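Local coordinates for protein-glutamine gamma-glutamyltransferase 2 (PDB 1G0D) that catalyses calcium-dependent cross-linking of proteins by joining peptide-bound glutamine to lysine side chains or other primary amines, and probably also binds GTP, at residues A[172-180]-A[247-255]; A[215-224]-A[275-286]. All coordinates share one frame; numbering follows the deposited sequence.

Contact 1 of 2, residues A[172-180]-A[247-255]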
loop_
_atom_site.group_PDB
_atom_site.type_symbol
_atom_site.label_atom_id
_atom_site.label_comp_id
_atom_site.label_asym_id
_atom_site.label_seq_id
_atom_site.Cartn_x
_atom_site.Cartn_y
_atom_site.Cartn_z
ATOM N N SER A 172 -3.432 -12.843 4.521
ATOM C CA SER A 172 -3.005 -11.562 5.041
ATOM C C SER A 172 -1.534 -11.516 5.284
ATOM O O SER A 172 -0.941 -12.492 5.768
ATOM C CB SER A 172 -3.638 -11.270 6.392
ATOM O OG SER A 172 -4.921 -11.834 6.504
ATOM N N ILE A 173 -0.921 -10.389 4.945
ATOM C CA ILE A 173 0.464 -10.253 5.289
ATOM C C ILE A 173 0.589 -8.970 6.067
ATOM O O ILE A 173 0.074 -7.915 5.673
ATOM C CB ILE A 173 1.414 -10.227 4.095
ATOM C CG1 ILE A 173 1.225 -8.948 3.326
ATOM C CG2 ILE A 173 1.206 -11.461 3.240
ATOM C CD1 ILE A 173 2.503 -8.216 3.174
ATOM N N PRO A 174 1.130 -9.087 7.277
ATOM C CA PRO A 174 1.344 -7.939 8.137
ATOM C C PRO A 174 2.408 -7.046 7.484
ATOM O O PRO A 174 3.244 -7.540 6.735
ATOM C CB PRO A 174 1.855 -8.577 9.420
ATOM C CG PRO A 174 2.428 -9.836 8.999
ATOM C CD PRO A 174 1.461 -10.328 7.985
ATOM N N TRP A 175 2.374 -5.737 7.762
ATOM C CA TRP A 175 3.357 -4.806 7.215
ATOM C C TRP A 175 3.751 -3.777 8.263
ATOM O O TRP A 175 2.906 -3.264 8.991
ATOM C CB TRP A 175 2.798 -4.097 6.000
ATOM C CG TRP A 175 3.850 -3.452 5.147
ATOM C CD1 TRP A 175 4.287 -2.159 5.226
ATOM C CD2 TRP A 175 4.510 -4.031 3.992
ATOM N NE1 TRP A 175 5.168 -1.886 4.197
ATOM C CE2 TRP A 175 5.322 -3.008 3.426
ATOM C CE3 TRP A 175 4.490 -5.301 3.387
ATOM C CZ2 TRP A 175 6.110 -3.228 2.267
ATOM C CZ3 TRP A 175 5.267 -5.510 2.237
ATOM C CH2 TRP A 175 6.069 -4.471 1.698
ATOM N N ASN A 176 5.037 -3.489 8.359
ATOM C CA ASN A 176 5.474 -2.499 9.317
ATOM C C ASN A 176 5.603 -1.185 8.548
ATOM O O ASN A 176 6.599 -0.945 7.850
ATOM C CB ASN A 176 6.809 -2.949 9.931
ATOM C CG ASN A 176 7.483 -1.877 10.778
ATOM O OD1 ASN A 176 6.891 -0.853 11.099
ATOM N ND2 ASN A 176 8.744 -2.107 11.130
ATOM N N TYR A 177 4.588 -0.330 8.643
ATOM C CA TYR A 177 4.656 0.938 7.927
ATOM C C TYR A 177 5.776 1.784 8.487
ATOM O O TYR A 177 6.347 2.609 7.778
ATOM C CB TYR A 177 3.349 1.699 8.033
ATOM C CG TYR A 177 2.202 0.987 7.394
ATOM C CD1 TYR A 177 2.254 0.589 6.073
ATOM C CD2 TYR A 177 1.059 0.685 8.132
ATOM C CE1 TYR A 177 1.184 -0.104 5.491
ATOM C CE2 TYR A 177 0.005 0.006 7.587
ATOM C CZ TYR A 177 0.063 -0.392 6.266
ATOM O OH TYR A 177 -1.013 -1.071 5.750
ATOM N N GLY A 178 6.073 1.586 9.764
ATOM C CA GLY A 178 7.138 2.334 10.421
ATOM C C GLY A 178 7.251 3.816 10.101
ATOM O O GLY A 178 8.360 4.296 9.965
ATOM N N GLN A 179 6.144 4.559 9.981
ATOM C CA GLN A 179 6.252 5.987 9.669
ATOM C C GLN A 179 6.905 6.847 10.756
ATOM O O GLN A 179 7.371 7.960 10.476
ATOM C CB GLN A 179 4.885 6.580 9.319
ATOM C CG GLN A 179 3.846 6.410 10.376
ATOM C CD GLN A 179 3.038 5.164 10.177
ATOM O OE1 GLN A 179 3.485 4.188 9.536
ATOM N NE2 GLN A 179 1.834 5.173 10.723
ATOM N N PHE A 180 6.975 6.338 11.984
ATOM C CA PHE A 180 7.591 7.109 13.071
ATOM C C PHE A 180 8.968 6.606 13.492
ATOM O O PHE A 180 9.486 7.018 14.537
ATOM C CB PHE A 180 6.664 7.154 14.284
ATOM C CG PHE A 180 5.319 7.733 13.970
ATOM C CD1 PHE A 180 5.208 8.869 13.158
ATOM C CD2 PHE A 180 4.170 7.122 14.429
ATOM C CE1 PHE A 180 3.985 9.377 12.806
ATOM C CE2 PHE A 180 2.939 7.614 14.094
ATOM C CZ PHE A 180 2.840 8.746 13.276
ATOM N N TYR A 247 8.484 -10.027 -2.883
ATOM C CA TYR A 247 7.801 -10.816 -1.863
ATOM C C TYR A 247 8.597 -10.966 -0.552
ATOM O O TYR A 247 8.113 -11.559 0.421
ATOM C CB TYR A 247 7.447 -12.188 -2.447
ATOM C CG TYR A 247 8.632 -13.093 -2.507
ATOM C CD1 TYR A 247 9.440 -13.131 -3.637
ATOM C CD2 TYR A 247 9.004 -13.858 -1.401
ATOM C CE1 TYR A 247 10.604 -13.903 -3.669
ATOM C CE2 TYR A 247 10.161 -14.631 -1.416
ATOM C CZ TYR A 247 10.965 -14.648 -2.556
ATOM O OH TYR A 247 12.125 -15.403 -2.573
ATOM N N ARG A 248 9.804 -10.403 -0.531
ATOM C CA ARG A 248 10.684 -10.472 0.631
ATOM C C ARG A 248 10.396 -9.423 1.704
ATOM O O ARG A 248 10.530 -9.685 2.882
ATOM C CB ARG A 248 12.154 -10.279 0.198
ATOM C CG ARG A 248 12.862 -11.504 -0.376
ATOM C CD ARG A 248 13.456 -12.373 0.703
ATOM N NE ARG A 248 14.916 -12.415 0.665
ATOM C CZ ARG A 248 15.669 -12.542 1.755
ATOM N NH1 ARG A 248 16.982 -12.573 1.639
ATOM N NH2 ARG A 248 15.107 -12.616 2.971
ATOM N N TRP A 249 10.038 -8.220 1.298
ATOM C CA TRP A 249 9.842 -7.170 2.265
ATOM C C TRP A 249 8.694 -7.329 3.229
ATOM O O TRP A 249 7.590 -7.708 2.850
ATOM C CB TRP A 249 9.694 -5.830 1.564
ATOM C CG TRP A 249 10.626 -5.565 0.403
ATOM C CD1 TRP A 249 10.273 -5.578 -0.909
ATOM C CD2 TRP A 249 11.966 -5.036 0.448
ATOM N NE1 TRP A 249 11.286 -5.083 -1.681
ATOM C CE2 TRP A 249 12.344 -4.738 -0.886
ATOM C CE3 TRP A 249 12.881 -4.777 1.478
ATOM C CZ2 TRP A 249 13.603 -4.187 -1.231
ATOM C CZ3 TRP A 249 14.137 -4.222 1.138
ATOM C CH2 TRP A 249 14.478 -3.933 -0.212
ATOM N N THR A 250 8.964 -7.007 4.493
ATOM C CA THR A 250 7.939 -7.062 5.535
ATOM C C THR A 250 7.612 -5.656 6.040
ATOM O O THR A 250 6.827 -5.493 6.969
ATOM C CB THR A 250 8.395 -7.911 6.714
ATOM O OG1 THR A 250 9.802 -7.732 6.944
ATOM C CG2 THR A 250 8.121 -9.354 6.406
ATOM N N GLY A 251 8.212 -4.643 5.403
ATOM C CA GLY A 251 7.996 -3.260 5.792
ATOM C C GLY A 251 8.559 -2.188 4.869
ATOM O O GLY A 251 9.413 -2.458 4.035
ATOM N N SER A 252 8.124 -0.946 5.067
ATOM C CA SER A 252 8.555 0.154 4.211
ATOM C C SER A 252 9.820 0.885 4.574
ATOM O O SER A 252 10.459 1.454 3.705
ATOM C CB SER A 252 7.430 1.176 4.085
ATOM O OG SER A 252 6.184 0.515 3.863
ATOM N N VAL A 253 10.202 0.883 5.839
ATOM C CA VAL A 253 11.409 1.608 6.251
ATOM C C VAL A 253 12.741 1.157 5.587
ATOM O O VAL A 253 13.607 1.984 5.305
ATOM C CB VAL A 253 11.568 1.549 7.790
ATOM C CG1 VAL A 253 12.834 2.259 8.198
ATOM C CG2 VAL A 253 10.373 2.171 8.464
ATOM N N PRO A 254 12.951 -0.153 5.383
ATOM C CA PRO A 254 14.215 -0.566 4.747
ATOM C C PRO A 254 14.369 -0.113 3.302
ATOM O O PRO A 254 15.467 0.143 2.831
ATOM C CB PRO A 254 14.209 -2.085 4.891
ATOM C CG PRO A 254 13.237 -2.366 5.998
ATOM C CD PRO A 254 12.163 -1.327 5.790
ATOM N N ILE A 255 13.254 -0.011 2.597
ATOM C CA ILE A 255 13.258 0.458 1.219
ATOM C C ILE A 255 13.600 1.955 1.211
ATOM O O ILE A 255 14.416 2.409 0.410
ATOM C CB ILE A 255 11.873 0.293 0.592
ATOM C CG1 ILE A 255 11.575 -1.180 0.387
ATOM C CG2 ILE A 255 11.789 1.074 -0.658
ATOM C CD1 ILE A 255 10.111 -1.455 0.233
#
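Asn176 and Gly251 form a single parallel beta bridge in the catalytic core, a papain-like transglutaminase domain, where the end of strand 169-176 meets the loop leading into helix 253-261. Two backbone bonds grip Asn176: its N donates to Thr250 O (3.0 Å), and its O accepts from Ser252 N (3.2 Å), so that Gly251 is straddled in the manner of parallel strands. The first of these uses a lone pair in the carbonyl plane of Thr250, whereas Ser252 N approaches the Asn176 carbonyl tilted from its plane.

Trp175 supplies most of the side-chain contact. Its CG stands opposite the backbone N (chi1 -163°), and the indole reaches along the loop with one face beneath Gly251. The CA of Gly251 makes a CH-pi contact 3.7 Å from the centroid of the five-membered ring of Trp175. Glycine suits this place because a side chain here would run into Asn176 O. The six-membered ring continues toward Trp249, whose CB lies 3.9 Å from Trp175 CH2; the Trp249 indole itself leads away from the strand.

Past the bridge, Gly178 takes a positive phi (41°), and a beta carbon there would collide with Val253 CG2. Val253 CG2 lies 3.3 Å from Gly178 O, the valine methyl packing over the bare glycine backbone. Thr250 OG1 is bonded to Glu623 and Arg248 forms a salt bridge with Asp664, both residues of the C-terminal Ig-like domain, so the loop also joins two domains.

The buried indole nitrogen is satisfied by a nearly straight bond lying in the ring plane: Trp175 NE1 donates to Ser252 OG at 2.6 Å, with an angle of 172° at the hydrogen.

Contact 2 of 2, residues A[215-224]-A[275-286]; sequences VGRTITAMVN and FAAVACTVLRCL
Phe275 and Asn224 begin the packing of helix 275-286 against helix 215-223, whose axes approach to 9.7 Å at 141°, closer to antiparallel than to perpendicular. Asn224 CB sits over the centre of the Phe275 ring, 3.7 Å from its centroid, and the amide lies stacked on the same ring, 12° from parallel, while its ND2 is bonded to Leu232 O. With an alanine in place of Phe275, the Asn224 side chain would probably lose the ring face it lies on and be freer to turn. Val223 CG1, opposite the backbone N (chi1 178°), rests 3.5 Å from Phe275 O and also faces Val278. The other methyl of this valine, CG2, meets Ala279, whose single methyl lets it come near the alanine CA. Val282 CG1 then touches Ile219 CD1 at 3.8 Å. Leu283 slides past Ile219 in the opposite direction, its CD2 lying against Ile219 CB (3.8 Å) and also near Gly216 CA. Leu286 CD1 closes the row on Val215 CG1 at 4.1 Å. This largely apolar seam backs the helix that carries the nucleophile Cys272, the central helix of the papain-like transglutaminase core.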
loop_
_atom_site.group_PDB
_atom_site.type_symbol
_atom_site.label_atom_id
_atom_site.label_comp_id
_atom_site.label_asym_id
_atom_site.label_seq_id
_atom_site.Cartn_x
_atom_site.Cartn_y
_atom_site.Cartn_z
ATOM N N VAL A 215 0.358 17.053 -3.123
ATOM C CA VAL A 215 1.324 16.221 -2.437
ATOM C C VAL A 215 1.000 14.714 -2.556
ATOM O O VAL A 215 1.902 13.872 -2.601
ATOM C CB VAL A 215 1.364 16.651 -0.953
ATOM C CG1 VAL A 215 2.166 15.683 -0.122
ATOM C CG2 VAL A 215 1.941 18.038 -0.857
ATOM N N GLY A 216 -0.284 14.374 -2.592
ATOM C CA GLY A 216 -0.675 12.982 -2.701
ATOM C C GLY A 216 -0.361 12.477 -4.104
ATOM O O GLY A 216 0.107 11.351 -4.291
ATOM N N ARG A 217 -0.631 13.313 -5.103
ATOM C CA ARG A 217 -0.343 12.966 -6.490
ATOM C C ARG A 217 1.193 12.893 -6.707
ATOM O O ARG A 217 1.683 12.076 -7.483
ATOM C CB ARG A 217 -1.010 13.988 -7.437
ATOM C CG ARG A 217 -0.428 14.039 -8.847
ATOM C CD ARG A 217 -1.479 14.342 -9.938
ATOM N NE ARG A 217 -2.014 13.087 -10.449
ATOM C CZ ARG A 217 -2.147 12.740 -11.730
ATOM N NH1 ARG A 217 -2.651 11.560 -12.021
ATOM N NH2 ARG A 217 -1.811 13.541 -12.711
ATOM N N THR A 218 1.951 13.740 -6.012
ATOM C CA THR A 218 3.404 13.729 -6.135
ATOM C C THR A 218 4.017 12.486 -5.493
ATOM O O THR A 218 4.869 11.859 -6.076
ATOM C CB THR A 218 3.992 14.939 -5.481
ATOM O OG1 THR A 218 3.464 16.100 -6.123
ATOM C CG2 THR A 218 5.489 14.925 -5.591
ATOM N N ILE A 219 3.588 12.131 -4.289
ATOM C CA ILE A 219 4.108 10.943 -3.619
ATOM C C ILE A 219 3.744 9.718 -4.429
ATOM O O ILE A 219 4.570 8.856 -4.657
ATOM C CB ILE A 219 3.510 10.793 -2.210
ATOM C CG1 ILE A 219 4.075 11.871 -1.293
ATOM C CG2 ILE A 219 3.843 9.442 -1.644
ATOM C CD1 ILE A 219 5.598 11.909 -1.300
ATOM N N THR A 220 2.500 9.628 -4.871
ATOM C CA THR A 220 2.101 8.467 -5.642
ATOM C C THR A 220 2.955 8.296 -6.898
ATOM O O THR A 220 3.266 7.171 -7.329
ATOM C CB THR A 220 0.657 8.589 -6.024
ATOM O OG1 THR A 220 -0.117 8.543 -4.833
ATOM C CG2 THR A 220 0.221 7.445 -6.880
ATOM N N ALA A 221 3.362 9.424 -7.474
ATOM C CA ALA A 221 4.163 9.403 -8.690
ATOM C C ALA A 221 5.617 8.993 -8.465
ATOM O O ALA A 221 6.219 8.320 -9.314
ATOM C CB ALA A 221 4.090 10.761 -9.361
ATOM N N MET A 222 6.178 9.375 -7.323
ATOM C CA MET A 222 7.578 9.063 -7.017
ATOM C C MET A 222 7.868 7.644 -6.534
ATOM O O MET A 222 9.011 7.172 -6.629
ATOM C CB MET A 222 8.103 10.053 -5.991
ATOM C CG MET A 222 8.209 11.461 -6.537
ATOM S SD MET A 222 9.768 11.691 -7.409
ATOM C CE MET A 222 10.921 10.747 -6.265
ATOM N N VAL A 223 6.847 6.968 -6.010
ATOM C CA VAL A 223 7.040 5.610 -5.499
ATOM C C VAL A 223 7.559 4.635 -6.530
ATOM O O VAL A 223 8.424 3.820 -6.223
ATOM C CB VAL A 223 5.761 5.060 -4.876
ATOM C CG1 VAL A 223 5.970 3.620 -4.390
ATOM C CG2 VAL A 223 5.374 5.951 -3.735
ATOM N N ASN A 224 7.047 4.702 -7.751
ATOM C CA ASN A 224 7.550 3.809 -8.765
ATOM C C ASN A 224 7.656 4.417 -10.146
ATOM O O ASN A 224 8.703 4.365 -10.759
ATOM C CB ASN A 224 6.701 2.551 -8.837
ATOM C CG ASN A 224 7.094 1.651 -9.996
ATOM O OD1 ASN A 224 6.258 1.194 -10.767
ATOM N ND2 ASN A 224 8.381 1.392 -10.117
ATOM N N PHE A 275 4.435 -1.019 -3.418
ATOM C CA PHE A 275 4.354 0.396 -3.822
ATOM C C PHE A 275 3.283 1.034 -2.949
ATOM O O PHE A 275 3.439 2.144 -2.480
ATOM C CB PHE A 275 3.830 0.576 -5.259
ATOM C CG PHE A 275 4.721 0.053 -6.328
ATOM C CD1 PHE A 275 6.081 -0.129 -6.103
ATOM C CD2 PHE A 275 4.162 -0.374 -7.541
ATOM C CE1 PHE A 275 6.871 -0.749 -7.055
ATOM C CE2 PHE A 275 4.936 -1.003 -8.519
ATOM C CZ PHE A 275 6.293 -1.195 -8.276
ATOM N N ALA A 276 2.159 0.341 -2.792
ATOM C CA ALA A 276 1.056 0.853 -1.998
ATOM C C ALA A 276 1.475 1.009 -0.530
ATOM O O ALA A 276 1.273 2.084 0.051
ATOM C CB ALA A 276 -0.129 -0.061 -2.127
ATOM N N ALA A 277 2.065 -0.037 0.061
ATOM C CA ALA A 277 2.537 0.009 1.444
ATOM C C ALA A 277 3.525 1.133 1.626
ATOM O O ALA A 277 3.408 1.860 2.575
ATOM C CB ALA A 277 3.196 -1.233 1.796
ATOM N N VAL A 278 4.504 1.290 0.734
ATOM C CA VAL A 278 5.474 2.392 0.866
ATOM C C VAL A 278 4.747 3.743 0.705
ATOM O O VAL A 278 5.118 4.734 1.317
ATOM C CB VAL A 278 6.606 2.260 -0.195
ATOM C CG1 VAL A 278 7.468 3.489 -0.253
ATOM C CG2 VAL A 278 7.448 1.085 0.113
ATOM N N ALA A 279 3.699 3.801 -0.113
ATOM C CA ALA A 279 2.941 5.061 -0.295
ATOM C C ALA A 279 2.242 5.350 1.011
ATOM O O ALA A 279 2.206 6.492 1.458
ATOM C CB ALA A 279 1.865 4.945 -1.435
ATOM N N CYS A 280 1.676 4.305 1.609
ATOM C CA CYS A 280 0.992 4.444 2.872
ATOM C C CYS A 280 1.898 4.974 3.952
ATOM O O CYS A 280 1.494 5.850 4.677
ATOM C CB CYS A 280 0.454 3.114 3.335
ATOM S SG CYS A 280 -0.686 3.223 4.700
ATOM N N THR A 281 3.111 4.449 4.067
ATOM C CA THR A 281 4.062 4.881 5.108
ATOM C C THR A 281 4.376 6.359 5.032
ATOM O O THR A 281 4.461 7.047 6.040
ATOM C CB THR A 281 5.410 4.154 4.987
ATOM O OG1 THR A 281 5.361 2.913 5.695
ATOM C CG2 THR A 281 6.496 4.958 5.599
ATOM N N VAL A 282 4.566 6.846 3.818
ATOM C CA VAL A 282 4.913 8.233 3.615
ATOM C C VAL A 282 3.742 9.201 3.795
ATOM O O VAL A 282 3.898 10.249 4.391
ATOM C CB VAL A 282 5.566 8.426 2.182
ATOM C CG1 VAL A 282 5.821 9.924 1.910
ATOM C CG2 VAL A 282 6.897 7.624 2.095
ATOM N N LEU A 283 2.574 8.869 3.276
ATOM C CA LEU A 283 1.445 9.772 3.411
ATOM C C LEU A 283 1.001 9.773 4.905
ATOM O O LEU A 283 0.767 10.828 5.512
ATOM C CB LEU A 283 0.345 9.338 2.426
ATOM C CG LEU A 283 0.786 9.442 0.948
ATOM C CD1 LEU A 283 -0.110 8.593 0.096
ATOM C CD2 LEU A 283 0.752 10.883 0.458
ATOM N N ARG A 284 0.929 8.598 5.520
ATOM C CA ARG A 284 0.592 8.552 6.938
ATOM C C ARG A 284 1.607 9.454 7.662
ATOM O O ARG A 284 1.227 10.335 8.398
ATOM C CB ARG A 284 0.653 7.121 7.450
ATOM C CG ARG A 284 -0.684 6.466 7.368
ATOM C CD ARG A 284 -0.753 5.152 8.107
ATOM N NE ARG A 284 -1.923 4.392 7.642
ATOM C CZ ARG A 284 -2.322 3.243 8.173
ATOM N NH1 ARG A 284 -1.642 2.724 9.185
ATOM N NH2 ARG A 284 -3.403 2.611 7.720
ATOM N N CYS A 285 2.901 9.277 7.410
ATOM C CA CYS A 285 3.922 10.128 8.043
ATOM C C CYS A 285 3.688 11.623 7.829
ATOM O O CYS A 285 3.805 12.389 8.759
ATOM C CB CYS A 285 5.321 9.791 7.528
ATOM S SG CYS A 285 6.674 10.480 8.537
ATOM N N LEU A 286 3.367 12.058 6.619
ATOM C CA LEU A 286 3.159 13.481 6.389
ATOM C C LEU A 286 1.849 13.943 6.994
ATOM O O LEU A 286 1.595 15.142 7.091
ATOM C CB LEU A 286 3.193 13.804 4.891
ATOM C CG LEU A 286 4.547 13.516 4.236
ATOM C CD1 LEU A 286 4.596 14.084 2.822
ATOM C CD2 LEU A 286 5.664 14.121 5.044
#

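Overall arrangement
Helix 272-286 ties the two contacts together. Contact 2 uses one side of it, and the bridge region of contact 1 lies against another, where Trp175 packs on Ala277 and Thr281 OG1 makes a weak, probable hydrogen bond with Ser252 OG (3.1 Å). The centres of the contacts are 14 Å apart, and their segments alternate along the chain. The helix starts at the active-site Cys272, whose side chain is about 5 Å from that of Phe275 in contact 2; the side chain of Asp355, also of the triad, is about 6 Å from that of Phe275. Trp175 is more remote, its side chain about 11 Å from those of Cys272 and Tyr515.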